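Long-range contacts in glutathione peroxidase (Hypocrea jecorina, PDB 6VPD), which probably reduces hydroperoxides to alcohols at the expense of thioredoxin, as a thioredoxin peroxidase of the glutathione peroxidase family: residues Leu53-Ala58 with Trp153-Phe158; Leu88-Asn93 with Pro119-Ile124; Phe30-Pro35 with His132-Trp137; Gly49-Val54 with Asp83-Leu88. All coordinates share one frame; numbering follows the deposited sequence.

From the N terminus, Phe30-Pro35 opens the loop that contact 3 closes at the start of helix 133-141. Within that loop, contact 4 pairs strand 51-58 with strand 85-92 around helix 64-80, and contact 2 then runs from Leu88, which it shares with contact 4, to the loop Pro119-Ile124. These two loops follow one another in series. Contact 1 starts from the same strand as contact 4, overlapping it at Leu53 and Val54, but reaches on to Trp153-Phe158; it encloses contact 2 and crosses contact 3. Contacts 1 and 4 thus build the two sides of strand 51-58, contact 2 covers the outer side of strand 85-92, and contact 3 attaches the N-terminal strand to helix 133-141.

Contact 1 (Leu53-Ala58 with Trp153-Phe158); sequences LVVNTA and WNFEKF
Val54 and Phe158 are an antiparallel hydrogen-bonded pair, with Val54 N 2.7 Å from Phe158 O and Phe158 N 2.8 Å from Val54 O, both bonds nearly straight. Val55 and Lys157 follow as a non-hydrogen-bonded pair, where the CA-H of Lys157 points at Val54 O. Regular pairing then gives way to a type II turn, Trp153 to Glu156. Asn56 holds this turn twice. Its O accepts a bent bond from Phe155 N (2.7 Å, 139° at the hydrogen), and its side chain, with CG between the backbone N and the carbonyl carbon (chi1 56°), reaches across so that ND2 donates to Trp153 O at 3.1 Å. Trp153 O lies in the plane of the Asn56 amide.

Asn56 O and Thr57 CA lie over one face of the Phe155 ring, toward its rim. Apolar contacts to the ring come from Val55 CG2, from Thr57 CG2, 4.0 Å from Phe155 CE2, and from Ala58 CB, 4.1 Å from Phe155 CE1. Tyr67 of helix 64-80 stands edge-to-face with the same ring. Val54 and Phe158 emerge on the face opposite Val55 and Lys157, where both touch Leu138 of helix 133-141.

WNFEKF is a signature of glutathione peroxidases, and the side chain of Ala58 is about 7 Å from that of Cys61, the predicted active-site residue. The bonds to Asn56 O and from Asn56 ND2 hold the Trp153-Phe155 turn against strand 51-58, close to the probable reaction centre.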
loop_
_atom_site.group_PDB
_atom_site.type_symbol
_atom_site.label_atom_id
_atom_site.label_comp_id
_atom_site.label_asym_id
_atom_site.label_seq_id
_atom_site.Cartn_x
_atom_site.Cartn_y
_atom_site.Cartn_z
ATOM N N LEU A 53 11.897 5.496 -14.800
ATOM C CA LEU A 53 11.058 5.146 -13.669
ATOM C C LEU A 53 10.064 4.098 -14.147
ATOM O O LEU A 53 9.254 4.369 -15.039
ATOM C CB LEU A 53 10.347 6.373 -13.102
ATOM C CG LEU A 53 9.543 5.980 -11.855
ATOM C CD1 LEU A 53 10.439 5.818 -10.610
ATOM C CD2 LEU A 53 8.392 6.906 -11.599
ATOM N N VAL A 54 10.141 2.901 -13.570
ATOM C CA VAL A 54 9.348 1.760 -14.000
ATOM C C VAL A 54 8.227 1.626 -12.996
ATOM O O VAL A 54 8.470 1.653 -11.786
ATOM C CB VAL A 54 10.192 0.471 -14.067
ATOM C CG1 VAL A 54 9.315 -0.728 -14.340
ATOM C CG2 VAL A 54 11.292 0.571 -15.124
ATOM N N VAL A 55 6.997 1.545 -13.482
ATOM C CA VAL A 55 5.839 1.470 -12.605
ATOM C C VAL A 55 4.850 0.472 -13.211
ATOM O O VAL A 55 4.633 0.465 -14.427
ATOM C CB VAL A 55 5.222 2.865 -12.379
ATOM C CG1 VAL A 55 4.645 3.404 -13.652
ATOM C CG2 VAL A 55 4.151 2.825 -11.299
ATOM N N ASN A 56 4.337 -0.438 -12.381
ATOM C CA ASN A 56 3.289 -1.370 -12.781
ATOM C C ASN A 56 1.934 -0.711 -12.547
ATOM O O ASN A 56 1.584 -0.358 -11.410
ATOM C CB ASN A 56 3.372 -2.670 -11.995
ATOM C CG ASN A 56 3.327 -2.427 -10.527
ATOM O OD1 ASN A 56 4.055 -1.564 -10.021
ATOM N ND2 ASN A 56 2.454 -3.141 -9.824
ATOM N N THR A 57 1.178 -0.543 -13.618
ATOM C CA THR A 57 -0.084 0.165 -13.543
ATOM C C THR A 57 -1.239 -0.824 -13.458
ATOM O O THR A 57 -1.100 -2.015 -13.752
ATOM C CB THR A 57 -0.257 1.099 -14.745
ATOM O OG1 THR A 57 0.049 0.390 -15.953
ATOM C CG2 THR A 57 0.671 2.279 -14.613
ATOM N N ALA A 58 -2.374 -0.301 -13.006
ATOM C CA ALA A 58 -3.602 -1.067 -12.935
ATOM C C ALA A 58 -4.086 -1.430 -14.328
ATOM O O ALA A 58 -4.072 -0.603 -15.244
ATOM C CB ALA A 58 -4.678 -0.262 -12.216
ATOM N N TRP A 153 1.393 -4.373 -4.516
ATOM C CA TRP A 153 0.167 -3.775 -5.019
ATOM C C TRP A 153 0.469 -3.088 -6.348
ATOM O O TRP A 153 1.616 -3.067 -6.815
ATOM C CB TRP A 153 -0.398 -2.819 -3.967
ATOM C CG TRP A 153 -1.812 -2.366 -4.184
ATOM C CD1 TRP A 153 -2.257 -1.069 -4.293
ATOM C CD2 TRP A 153 -2.973 -3.198 -4.309
ATOM N NE1 TRP A 153 -3.626 -1.050 -4.477
ATOM C CE2 TRP A 153 -4.087 -2.343 -4.499
ATOM C CE3 TRP A 153 -3.179 -4.582 -4.298
ATOM C CZ2 TRP A 153 -5.385 -2.832 -4.672
ATOM C CZ3 TRP A 153 -4.468 -5.068 -4.487
ATOM C CH2 TRP A 153 -5.556 -4.194 -4.657
ATOM N N ASN A 154 -0.572 -2.533 -6.973
ATOM C CA ASN A 154 -0.339 -1.729 -8.163
ATOM C C ASN A 154 0.532 -0.531 -7.797
ATOM O O ASN A 154 0.527 -0.061 -6.654
ATOM C CB ASN A 154 -1.658 -1.238 -8.787
ATOM C CG ASN A 154 -2.717 -2.323 -8.906
ATOM O OD1 ASN A 154 -2.606 -3.243 -9.719
ATOM N ND2 ASN A 154 -3.785 -2.184 -8.130
ATOM N N PHE A 155 1.307 -0.053 -8.773
ATOM C CA PHE A 155 2.010 1.230 -8.697
ATOM C C PHE A 155 3.226 1.228 -7.778
ATOM O O PHE A 155 3.651 2.296 -7.328
ATOM C CB PHE A 155 1.067 2.369 -8.283
ATOM C CG PHE A 155 0.018 2.662 -9.298
ATOM C CD1 PHE A 155 -1.192 1.989 -9.271
ATOM C CD2 PHE A 155 0.238 3.593 -10.297
ATOM C CE1 PHE A 155 -2.174 2.240 -10.228
ATOM C CE2 PHE A 155 -0.736 3.854 -11.253
ATOM C CZ PHE A 155 -1.944 3.174 -11.217
ATOM N N GLU A 156 3.818 0.077 -7.480
ATOM C CA GLU A 156 5.190 0.111 -6.997
ATOM C C GLU A 156 6.063 0.706 -8.101
ATOM O O GLU A 156 5.762 0.565 -9.294
ATOM C CB GLU A 156 5.674 -1.292 -6.585
ATOM C CG GLU A 156 5.056 -1.827 -5.259
ATOM C CD GLU A 156 6.016 -2.682 -4.402
ATOM O OE1 GLU A 156 5.578 -3.719 -3.853
ATOM O OE2 GLU A 156 7.203 -2.313 -4.241
ATOM N N LYS A 157 7.109 1.436 -7.699
ATOM C CA LYS A 157 7.999 2.145 -8.622
ATOM C C LYS A 157 9.442 1.675 -8.442
ATOM O O LYS A 157 9.897 1.478 -7.311
ATOM C CB LYS A 157 7.940 3.664 -8.393
ATOM C CG LYS A 157 6.569 4.265 -8.463
ATOM C CD LYS A 157 5.963 4.454 -7.082
ATOM C CE LYS A 157 4.742 5.366 -7.143
ATOM N NZ LYS A 157 3.701 4.994 -6.125
ATOM N N PHE A 158 10.160 1.495 -9.553
ATOM C CA PHE A 158 11.613 1.306 -9.548
ATOM C C PHE A 158 12.281 2.410 -10.355
ATOM O O PHE A 158 11.822 2.754 -11.446
ATOM C CB PHE A 158 12.051 -0.011 -10.163
ATOM C CG PHE A 158 11.482 -1.226 -9.513
ATOM C CD1 PHE A 158 10.187 -1.639 -9.789
ATOM C CD2 PHE A 158 12.282 -2.023 -8.685
ATOM C CE1 PHE A 158 9.678 -2.807 -9.216
ATOM C CE2 PHE A 158 11.780 -3.190 -8.103
ATOM C CZ PHE A 158 10.473 -3.574 -8.363
#

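Contact 2 (Leu88-Asn93 with Pro119-Ile124); sequences LGFPCN and PVMGKI
Gly89 uses both its backbone polar groups on the loop: Gly89 N donates to Pro119 O at 3.1 Å, and Gly89 O accepts from Met121 N at 2.7 Å. Farther on, Pro91, which has no N-H to offer, still accepts through its O from Ile124 N at 3.1 Å in an almost straight bond. Two residues of the strand are here spanned by three of the loop, and the extra Gly122 turns its amide to Pro35 instead. Leu88 and Phe90, alternating with these residues, spend their backbone groups on the opposite edge, bonding to strand 51-58.

Apolar side chains pack beside the backbone pairing. Met121 CB lies over a face of the Phe90 ring, 4.1 Å from its centroid, in a CH-pi contact, and a bend at chi2 (-71°) carries Met121 CE to Leu88 CD2 at 3.6 Å. Ile124 CD1 meets the same ring, 3.6 Å from Phe90 CD2. On the more open side, Pro91 CG touches Val120 CG1 at 4.0 Å.

Strand 85-92 is outermost in the sheet of this chain, and the irregular loop takes up backbone groups on its outer edge that no regular strand pairs with.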
loop_
_atom_site.group_PDB
_atom_site.type_symbol
_atom_site.label_atom_id
_atom_site.label_comp_id
_atom_site.label_asym_id
_atom_site.label_seq_id
_atom_site.Cartn_x
_atom_site.Cartn_y
_atom_site.Cartn_z
ATOM N N LEU A 88 7.951 4.424 -17.694
ATOM C CA LEU A 88 7.414 3.246 -18.369
ATOM C C LEU A 88 6.360 2.626 -17.464
ATOM O O LEU A 88 6.689 2.086 -16.398
ATOM C CB LEU A 88 8.523 2.241 -18.701
ATOM C CG LEU A 88 9.616 2.745 -19.649
ATOM C CD1 LEU A 88 10.561 1.617 -20.100
ATOM C CD2 LEU A 88 9.010 3.431 -20.862
ATOM N N GLY A 89 5.096 2.709 -17.871
ATOM C CA GLY A 89 4.027 2.027 -17.156
ATOM C C GLY A 89 3.788 0.656 -17.764
ATOM O O GLY A 89 3.761 0.505 -18.980
ATOM N N PHE A 90 3.622 -0.343 -16.907
ATOM C CA PHE A 90 3.355 -1.713 -17.350
ATOM C C PHE A 90 2.054 -2.167 -16.717
ATOM O O PHE A 90 2.013 -2.396 -15.491
ATOM C CB PHE A 90 4.463 -2.693 -16.969
ATOM C CG PHE A 90 5.770 -2.455 -17.649
ATOM C CD1 PHE A 90 6.619 -1.449 -17.212
ATOM C CD2 PHE A 90 6.178 -3.272 -18.690
ATOM C CE1 PHE A 90 7.844 -1.236 -17.838
ATOM C CE2 PHE A 90 7.405 -3.073 -19.324
ATOM C CZ PHE A 90 8.237 -2.057 -18.901
ATOM N N PRO A 91 0.993 -2.337 -17.489
ATOM C CA PRO A 91 -0.277 -2.785 -16.914
ATOM C C PRO A 91 -0.156 -4.168 -16.301
ATOM O O PRO A 91 0.610 -5.019 -16.763
ATOM C CB PRO A 91 -1.221 -2.790 -18.116
ATOM C CG PRO A 91 -0.584 -1.868 -19.101
ATOM C CD PRO A 91 0.881 -2.013 -18.916
ATOM N N CYS A 92 -0.938 -4.388 -15.250
ATOM C CA CYS A 92 -0.883 -5.636 -14.499
ATOM C C CYS A 92 -2.252 -5.922 -13.909
ATOM O O CYS A 92 -2.798 -5.101 -13.162
ATOM C CB CYS A 92 0.164 -5.569 -13.393
ATOM S SG CYS A 92 0.642 -7.195 -12.817
ATOM N N ASN A 93 -2.787 -7.092 -14.238
ATOM C CA ASN A 93 -4.088 -7.535 -13.766
ATOM C C ASN A 93 -4.003 -8.305 -12.457
ATOM O O ASN A 93 -5.039 -8.728 -11.937
ATOM C CB ASN A 93 -4.750 -8.415 -14.828
ATOM C CG ASN A 93 -3.987 -9.716 -15.065
ATOM O OD1 ASN A 93 -2.808 -9.836 -14.700
ATOM N ND2 ASN A 93 -4.656 -10.698 -15.687
ATOM N N PRO A 119 5.063 6.619 -22.068
ATOM C CA PRO A 119 4.778 5.325 -22.703
ATOM C C PRO A 119 4.164 4.339 -21.715
ATOM O O PRO A 119 4.686 4.117 -20.617
ATOM C CB PRO A 119 6.154 4.849 -23.191
ATOM C CG PRO A 119 6.989 6.118 -23.293
ATOM C CD PRO A 119 6.471 7.031 -22.219
ATOM N N VAL A 120 3.050 3.735 -22.122
ATOM C CA VAL A 120 2.437 2.628 -21.398
ATOM C C VAL A 120 2.593 1.367 -22.242
ATOM O O VAL A 120 2.306 1.375 -23.445
ATOM C CB VAL A 120 0.962 2.919 -21.072
ATOM C CG1 VAL A 120 0.228 1.642 -20.763
ATOM C CG2 VAL A 120 0.877 3.891 -19.894
ATOM N N MET A 121 3.052 0.290 -21.615
ATOM C CA MET A 121 3.580 -0.858 -22.332
ATOM C C MET A 121 2.565 -2.000 -22.374
ATOM O O MET A 121 1.450 -1.914 -21.844
ATOM C CB MET A 121 4.903 -1.302 -21.693
ATOM C CG MET A 121 6.004 -0.251 -21.800
ATOM S SD MET A 121 6.591 -0.103 -23.503
ATOM C CE MET A 121 7.560 1.397 -23.462
ATOM N N GLY A 122 2.960 -3.083 -23.033
ATOM C CA GLY A 122 2.135 -4.270 -23.042
ATOM C C GLY A 122 1.867 -4.775 -21.641
ATOM O O GLY A 122 2.581 -4.453 -20.691
ATOM N N LYS A 123 0.799 -5.558 -21.513
ATOM C CA LYS A 123 0.434 -6.101 -20.211
ATOM C C LYS A 123 1.395 -7.222 -19.841
ATOM O O LYS A 123 1.779 -8.032 -20.689
ATOM C CB LYS A 123 -1.007 -6.616 -20.215
ATOM C CG LYS A 123 -1.432 -7.312 -18.920
ATOM C CD LYS A 123 -1.886 -8.763 -19.203
ATOM C CE LYS A 123 -1.568 -9.734 -18.032
ATOM N NZ LYS A 123 -2.324 -11.029 -18.100
ATOM N N ILE A 124 1.807 -7.255 -18.571
ATOM C CA ILE A 124 2.735 -8.274 -18.087
ATOM C C ILE A 124 2.320 -8.756 -16.699
ATOM O O ILE A 124 1.462 -8.174 -16.022
ATOM C CB ILE A 124 4.192 -7.775 -18.031
ATOM C CG1 ILE A 124 4.292 -6.528 -17.173
ATOM C CG2 ILE A 124 4.779 -7.545 -19.432
ATOM C CD1 ILE A 124 5.687 -6.279 -16.783
#

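Contact 3 (Phe30-Pro35 with His132-Trp137); sequences FDFKVP and HPLYKW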
loop_
_atom_site.group_PDB
_atom_site.type_symbol
_atom_site.label_atom_id
_atom_site.label_comp_id
_atom_site.label_asym_id
_atom_site.label_seq_id
_atom_site.Cartn_x
_atom_site.Cartn_y
_atom_site.Cartn_z
ATOM N N PHE A 30 19.045 -1.847 -19.360
ATOM C CA PHE A 30 18.924 -1.668 -20.804
ATOM C C PHE A 30 19.257 -2.937 -21.610
ATOM O O PHE A 30 19.161 -2.899 -22.846
ATOM C CB PHE A 30 19.798 -0.486 -21.241
ATOM C CG PHE A 30 19.572 0.780 -20.422
ATOM C CD1 PHE A 30 18.416 1.538 -20.578
ATOM C CD2 PHE A 30 20.523 1.207 -19.501
ATOM C CE1 PHE A 30 18.218 2.699 -19.828
ATOM C CE2 PHE A 30 20.330 2.361 -18.752
ATOM C CZ PHE A 30 19.177 3.107 -18.921
ATOM N N ASP A 31 19.612 -4.053 -20.953
ATOM C CA ASP A 31 19.724 -5.343 -21.631
ATOM C C ASP A 31 18.362 -5.949 -21.984
ATOM O O ASP A 31 18.308 -6.911 -22.761
ATOM C CB ASP A 31 20.501 -6.359 -20.764
ATOM C CG ASP A 31 21.985 -5.989 -20.570
ATOM O OD1 ASP A 31 22.473 -5.122 -21.322
ATOM O OD2 ASP A 31 22.660 -6.562 -19.673
ATOM N N PHE A 32 17.266 -5.434 -21.437
ATOM C CA PHE A 32 16.014 -6.170 -21.518
ATOM C C PHE A 32 15.176 -5.691 -22.696
ATOM O O PHE A 32 15.346 -4.580 -23.201
ATOM C CB PHE A 32 15.219 -6.028 -20.229
ATOM C CG PHE A 32 15.707 -6.896 -19.106
ATOM C CD1 PHE A 32 16.682 -6.440 -18.237
ATOM C CD2 PHE A 32 15.165 -8.170 -18.901
ATOM C CE1 PHE A 32 17.129 -7.247 -17.202
ATOM C CE2 PHE A 32 15.598 -8.971 -17.867
ATOM C CZ PHE A 32 16.580 -8.510 -17.016
ATOM N N LYS A 33 14.277 -6.564 -23.139
ATOM C CA LYS A 33 13.267 -6.264 -24.143
ATOM C C LYS A 33 11.902 -6.498 -23.514
ATOM O O LYS A 33 11.741 -7.400 -22.688
ATOM C CB LYS A 33 13.423 -7.144 -25.400
ATOM C CG LYS A 33 14.751 -7.017 -26.119
ATOM C CD LYS A 33 15.789 -7.989 -25.546
ATOM C CE LYS A 33 17.153 -7.800 -26.220
ATOM N NZ LYS A 33 18.066 -8.975 -26.001
ATOM N N VAL A 34 10.925 -5.681 -23.893
ATOM C CA VAL A 34 9.575 -5.743 -23.333
ATOM C C VAL A 34 8.577 -5.478 -24.448
ATOM O O VAL A 34 8.902 -4.823 -25.452
ATOM C CB VAL A 34 9.380 -4.713 -22.200
ATOM C CG1 VAL A 34 10.251 -5.028 -20.988
ATOM C CG2 VAL A 34 9.695 -3.327 -22.725
ATOM N N PRO A 35 7.339 -5.951 -24.299
ATOM C CA PRO A 35 6.312 -5.637 -25.300
ATOM C C PRO A 35 5.659 -4.296 -25.022
ATOM O O PRO A 35 5.352 -3.962 -23.876
ATOM C CB PRO A 35 5.301 -6.772 -25.128
ATOM C CG PRO A 35 5.355 -7.031 -23.648
ATOM C CD PRO A 35 6.812 -6.835 -23.242
ATOM N N HIS A 132 7.336 -11.400 -15.972
ATOM C CA HIS A 132 8.210 -11.032 -17.073
ATOM C C HIS A 132 9.661 -11.021 -16.596
ATOM O O HIS A 132 9.939 -10.566 -15.477
ATOM C CB HIS A 132 7.824 -9.666 -17.638
ATOM C CG HIS A 132 8.566 -9.319 -18.886
ATOM N ND1 HIS A 132 9.904 -8.992 -18.882
ATOM C CD2 HIS A 132 8.174 -9.301 -20.182
ATOM C CE1 HIS A 132 10.299 -8.767 -20.124
ATOM N NE2 HIS A 132 9.269 -8.949 -20.930
ATOM N N PRO A 133 10.606 -11.529 -17.399
ATOM C CA PRO A 133 12.011 -11.567 -16.943
ATOM C C PRO A 133 12.510 -10.241 -16.412
ATOM O O PRO A 133 13.282 -10.227 -15.447
ATOM C CB PRO A 133 12.786 -11.999 -18.202
ATOM C CG PRO A 133 11.795 -12.785 -18.998
ATOM C CD PRO A 133 10.430 -12.168 -18.720
ATOM N N LEU A 134 12.074 -9.120 -16.997
ATOM C CA LEU A 134 12.464 -7.810 -16.479
ATOM C C LEU A 134 12.129 -7.664 -14.994
ATOM O O LEU A 134 12.966 -7.221 -14.199
ATOM C CB LEU A 134 11.784 -6.706 -17.285
ATOM C CG LEU A 134 12.025 -5.330 -16.648
ATOM C CD1 LEU A 134 13.524 -4.948 -16.637
ATOM C CD2 LEU A 134 11.152 -4.234 -17.260
ATOM N N TYR A 135 10.897 -8.017 -14.604
ATOM C CA TYR A 135 10.497 -7.866 -13.208
ATOM C C TYR A 135 11.170 -8.881 -12.298
ATOM O O TYR A 135 11.397 -8.584 -11.117
ATOM C CB TYR A 135 8.978 -7.957 -13.067
ATOM C CG TYR A 135 8.383 -6.590 -13.124
ATOM C CD1 TYR A 135 8.239 -5.842 -11.980
ATOM C CD2 TYR A 135 8.051 -6.010 -14.339
ATOM C CE1 TYR A 135 7.732 -4.567 -12.023
ATOM C CE2 TYR A 135 7.541 -4.719 -14.396
ATOM C CZ TYR A 135 7.380 -4.008 -13.230
ATOM O OH TYR A 135 6.881 -2.734 -13.266
ATOM N N LYS A 136 11.493 -10.077 -12.801
ATOM C CA LYS A 136 12.310 -10.976 -11.995
ATOM C C LYS A 136 13.647 -10.324 -11.647
ATOM O O LYS A 136 14.118 -10.410 -10.505
ATOM C CB LYS A 136 12.505 -12.301 -12.724
ATOM C CG LYS A 136 11.239 -13.149 -12.775
ATOM C CD LYS A 136 11.505 -14.538 -13.326
ATOM C CE LYS A 136 10.174 -15.284 -13.590
ATOM N NZ LYS A 136 10.383 -16.662 -14.122
ATOM N N TRP A 137 14.240 -9.608 -12.601
ATOM C CA TRP A 137 15.496 -8.918 -12.338
ATOM C C TRP A 137 15.303 -7.734 -11.389
ATOM O O TRP A 137 16.041 -7.600 -10.404
ATOM C CB TRP A 137 16.112 -8.471 -13.661
ATOM C CG TRP A 137 17.405 -7.745 -13.527
ATOM C CD1 TRP A 137 18.648 -8.294 -13.355
ATOM C CD2 TRP A 137 17.593 -6.325 -13.581
ATOM N NE1 TRP A 137 19.592 -7.302 -13.303
ATOM C CE2 TRP A 137 18.972 -6.083 -13.436
ATOM C CE3 TRP A 137 16.734 -5.239 -13.758
ATOM C CZ2 TRP A 137 19.505 -4.798 -13.451
ATOM C CZ3 TRP A 137 17.261 -3.970 -13.750
ATOM C CH2 TRP A 137 18.629 -3.759 -13.601
#
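The Phe32 ring lies against the first turn of helix 133-141, where Leu134 and Trp137 receive it. Leu134 CA stands over one of its faces, 4.0 Å from the centroid, in a CH-pi contact, and Leu134 CD1 is 3.8 Å from Phe32 CG. Toward Trp137 the rings meet aslant: Phe32 CE1 sits over a face of the indole, with the planes at 46° and the centroids of the Phe32 ring and the five-membered ring 5.2 Å apart. Phe32 CE2 also meets Pro133 CB, at 4.1 Å.

Val34 and Pro35 make van der Waals contact with the His132 ring. Val34 CG1 touches His132 CE1 at 3.8 Å and, on the helix, Leu134 CD2 at 3.9 Å; Phe90 of strand 85-92 borders both Val34 and Leu134. The end of Pro35 faces the end of the imidazole, Pro35 CD lying 4.0 Å from His132 NE2.

The polar part belongs to the helix start. His132 is the N-cap: with CG anti to the backbone N (chi1 -172°), the imidazole folds back and ND1 accepts from Leu134 N at 2.9 Å, the amide lying 9° out of the ring plane. Lys33 O comes to the edge of the same ring.

Because ND1 acts as an acceptor, a neutral imidazole with its proton on NE2 seems likely. One side chain thus caps the helix and also borders strand 33-35, while the attachment itself rests mainly on aromatic and aliphatic contact.

Contact 4 (Gly49-Val54 with Asp83-Leu88); sequences GKVVLV and DDFVVL
Leu53 and Phe85 pack closely on one face of two parallel strands: Leu53 CB sits at the edge of the ring, 3.7 Å from Phe85 CE1. Phe85 CG is anti to its backbone N (chi1 169°), which brings the ring over toward strand 51-58, and Val51 CG1 adds a contact of 4.1 Å to Phe85 CD1. Ile77 of helix 64-80 and Ile183 of helix 176-188 also touch Phe85. On the other face Val52 and Val86 run alongside each other, with Val52 CG2 3.8 Å from Val86 CG1, and Val52 CG1 rests 4.0 Å from Leu88 CG. Between the faces the backbones are stitched in parallel fashion: Leu53 N donates to Val86 O at 3.0 Å, and Leu53 O accepts from Leu88 N at 3.0 Å. Val51 likewise bonds Asp84 O through its N and Val86 N through its O.

The entrance to the strands is looser and polar. Lys50 curls so that its NZ reaches Asp83 O at 3.2 Å, whereas the Asp83 carboxylate stays apart, its OD2 5.5 Å from Lys50 NZ. Asp84 instead forms a salt bridge with Arg162, which also bonds Gly49 O.

Strand 51-58, helix 64-80 and strand 85-92 make up a beta-alpha-beta crossover, the N-terminal half of the thioredoxin fold, whose sheet is completed by the antiparallel strands 157-160 and 166-170.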
loop_
_atom_site.group_PDB
_atom_site.type_symbol
_atom_site.label_atom_id
_atom_site.label_comp_id
_atom_site.label_asym_id
_atom_site.label_seq_id
_atom_site.Cartn_x
_atom_site.Cartn_y
_atom_site.Cartn_z
ATOM N N GLY A 49 21.509 5.201 -20.994
ATOM C CA GLY A 49 22.048 6.471 -20.549
ATOM C C GLY A 49 21.026 7.473 -20.059
ATOM O O GLY A 49 21.391 8.631 -19.802
ATOM N N LYS A 50 19.757 7.074 -19.930
ATOM C CA LYS A 50 18.701 7.924 -19.409
ATOM C C LYS A 50 18.248 7.407 -18.052
ATOM O O LYS A 50 18.572 6.288 -17.641
ATOM C CB LYS A 50 17.504 7.981 -20.365
ATOM C CG LYS A 50 17.860 8.086 -21.836
ATOM C CD LYS A 50 18.370 9.467 -22.190
ATOM C CE LYS A 50 18.289 9.716 -23.690
ATOM N NZ LYS A 50 16.880 9.700 -24.133
ATOM N N VAL A 51 17.482 8.241 -17.353
ATOM C CA VAL A 51 16.908 7.889 -16.060
ATOM C C VAL A 51 15.490 7.411 -16.319
ATOM O O VAL A 51 14.706 8.115 -16.965
ATOM C CB VAL A 51 16.939 9.088 -15.092
ATOM C CG1 VAL A 51 16.257 8.758 -13.773
ATOM C CG2 VAL A 51 18.379 9.524 -14.853
ATOM N N VAL A 52 15.173 6.206 -15.848
ATOM C CA VAL A 52 13.917 5.523 -16.148
ATOM C C VAL A 52 13.193 5.205 -14.840
ATOM O O VAL A 52 13.797 4.690 -13.889
ATOM C CB VAL A 52 14.145 4.227 -16.955
ATOM C CG1 VAL A 52 12.803 3.636 -17.384
ATOM C CG2 VAL A 52 15.048 4.464 -18.156
ATOM N N LEU A 53 11.897 5.496 -14.800
ATOM C CA LEU A 53 11.058 5.146 -13.669
ATOM C C LEU A 53 10.064 4.098 -14.147
ATOM O O LEU A 53 9.254 4.369 -15.039
ATOM C CB LEU A 53 10.347 6.373 -13.102
ATOM C CG LEU A 53 9.543 5.980 -11.855
ATOM C CD1 LEU A 53 10.439 5.818 -10.610
ATOM C CD2 LEU A 53 8.392 6.906 -11.599
ATOM N N VAL A 54 10.141 2.901 -13.570
ATOM C CA VAL A 54 9.348 1.760 -14.000
ATOM C C VAL A 54 8.227 1.626 -12.996
ATOM O O VAL A 54 8.470 1.653 -11.786
ATOM C CB VAL A 54 10.192 0.471 -14.067
ATOM C CG1 VAL A 54 9.315 -0.728 -14.340
ATOM C CG2 VAL A 54 11.292 0.571 -15.124
ATOM N N ASP A 83 13.977 15.012 -22.327
ATOM C CA ASP A 83 14.581 13.795 -22.874
ATOM C C ASP A 83 15.463 13.077 -21.853
ATOM O O ASP A 83 15.944 11.964 -22.115
ATOM C CB ASP A 83 15.407 14.092 -24.134
ATOM C CG ASP A 83 14.550 14.342 -25.374
ATOM O OD1 ASP A 83 13.323 14.589 -25.245
ATOM O OD2 ASP A 83 15.140 14.320 -26.483
ATOM N N ASP A 84 15.687 13.695 -20.688
ATOM C CA ASP A 84 16.551 13.079 -19.682
ATOM C C ASP A 84 15.910 11.891 -18.987
ATOM O O ASP A 84 16.641 11.081 -18.400
ATOM C CB ASP A 84 16.945 14.092 -18.615
ATOM C CG ASP A 84 18.011 15.025 -19.082
ATOM O OD1 ASP A 84 19.192 14.622 -18.986
ATOM O OD2 ASP A 84 17.668 16.146 -19.548
ATOM N N PHE A 85 14.581 11.763 -19.058
ATOM C CA PHE A 85 13.813 10.996 -18.082
ATOM C C PHE A 85 12.551 10.425 -18.725
ATOM O O PHE A 85 11.716 11.181 -19.226
ATOM C CB PHE A 85 13.465 11.895 -16.887
ATOM C CG PHE A 85 12.468 11.294 -15.947
ATOM C CD1 PHE A 85 12.742 10.088 -15.295
ATOM C CD2 PHE A 85 11.243 11.921 -15.724
ATOM C CE1 PHE A 85 11.818 9.515 -14.438
ATOM C CE2 PHE A 85 10.318 11.372 -14.870
ATOM C CZ PHE A 85 10.601 10.157 -14.218
ATOM N N VAL A 86 12.394 9.098 -18.702
ATOM C CA VAL A 86 11.219 8.433 -19.256
ATOM C C VAL A 86 10.530 7.612 -18.165
ATOM O O VAL A 86 11.187 7.014 -17.306
ATOM C CB VAL A 86 11.593 7.552 -20.468
ATOM C CG1 VAL A 86 12.788 6.697 -20.158
ATOM C CG2 VAL A 86 10.430 6.679 -20.881
ATOM N N VAL A 87 9.200 7.607 -18.194
ATOM C CA VAL A 87 8.371 6.789 -17.321
ATOM C C VAL A 87 7.781 5.661 -18.160
ATOM O O VAL A 87 7.203 5.909 -19.229
ATOM C CB VAL A 87 7.260 7.633 -16.670
ATOM C CG1 VAL A 87 6.298 6.755 -15.859
ATOM C CG2 VAL A 87 7.868 8.752 -15.813
ATOM N N LEU A 88 7.951 4.424 -17.694
ATOM C CA LEU A 88 7.414 3.246 -18.369
ATOM C C LEU A 88 6.360 2.626 -17.464
ATOM O O LEU A 88 6.689 2.086 -16.398
ATOM C CB LEU A 88 8.523 2.241 -18.701
ATOM C CG LEU A 88 9.616 2.745 -19.649
ATOM C CD1 LEU A 88 10.561 1.617 -20.100
ATOM C CD2 LEU A 88 9.010 3.431 -20.862
#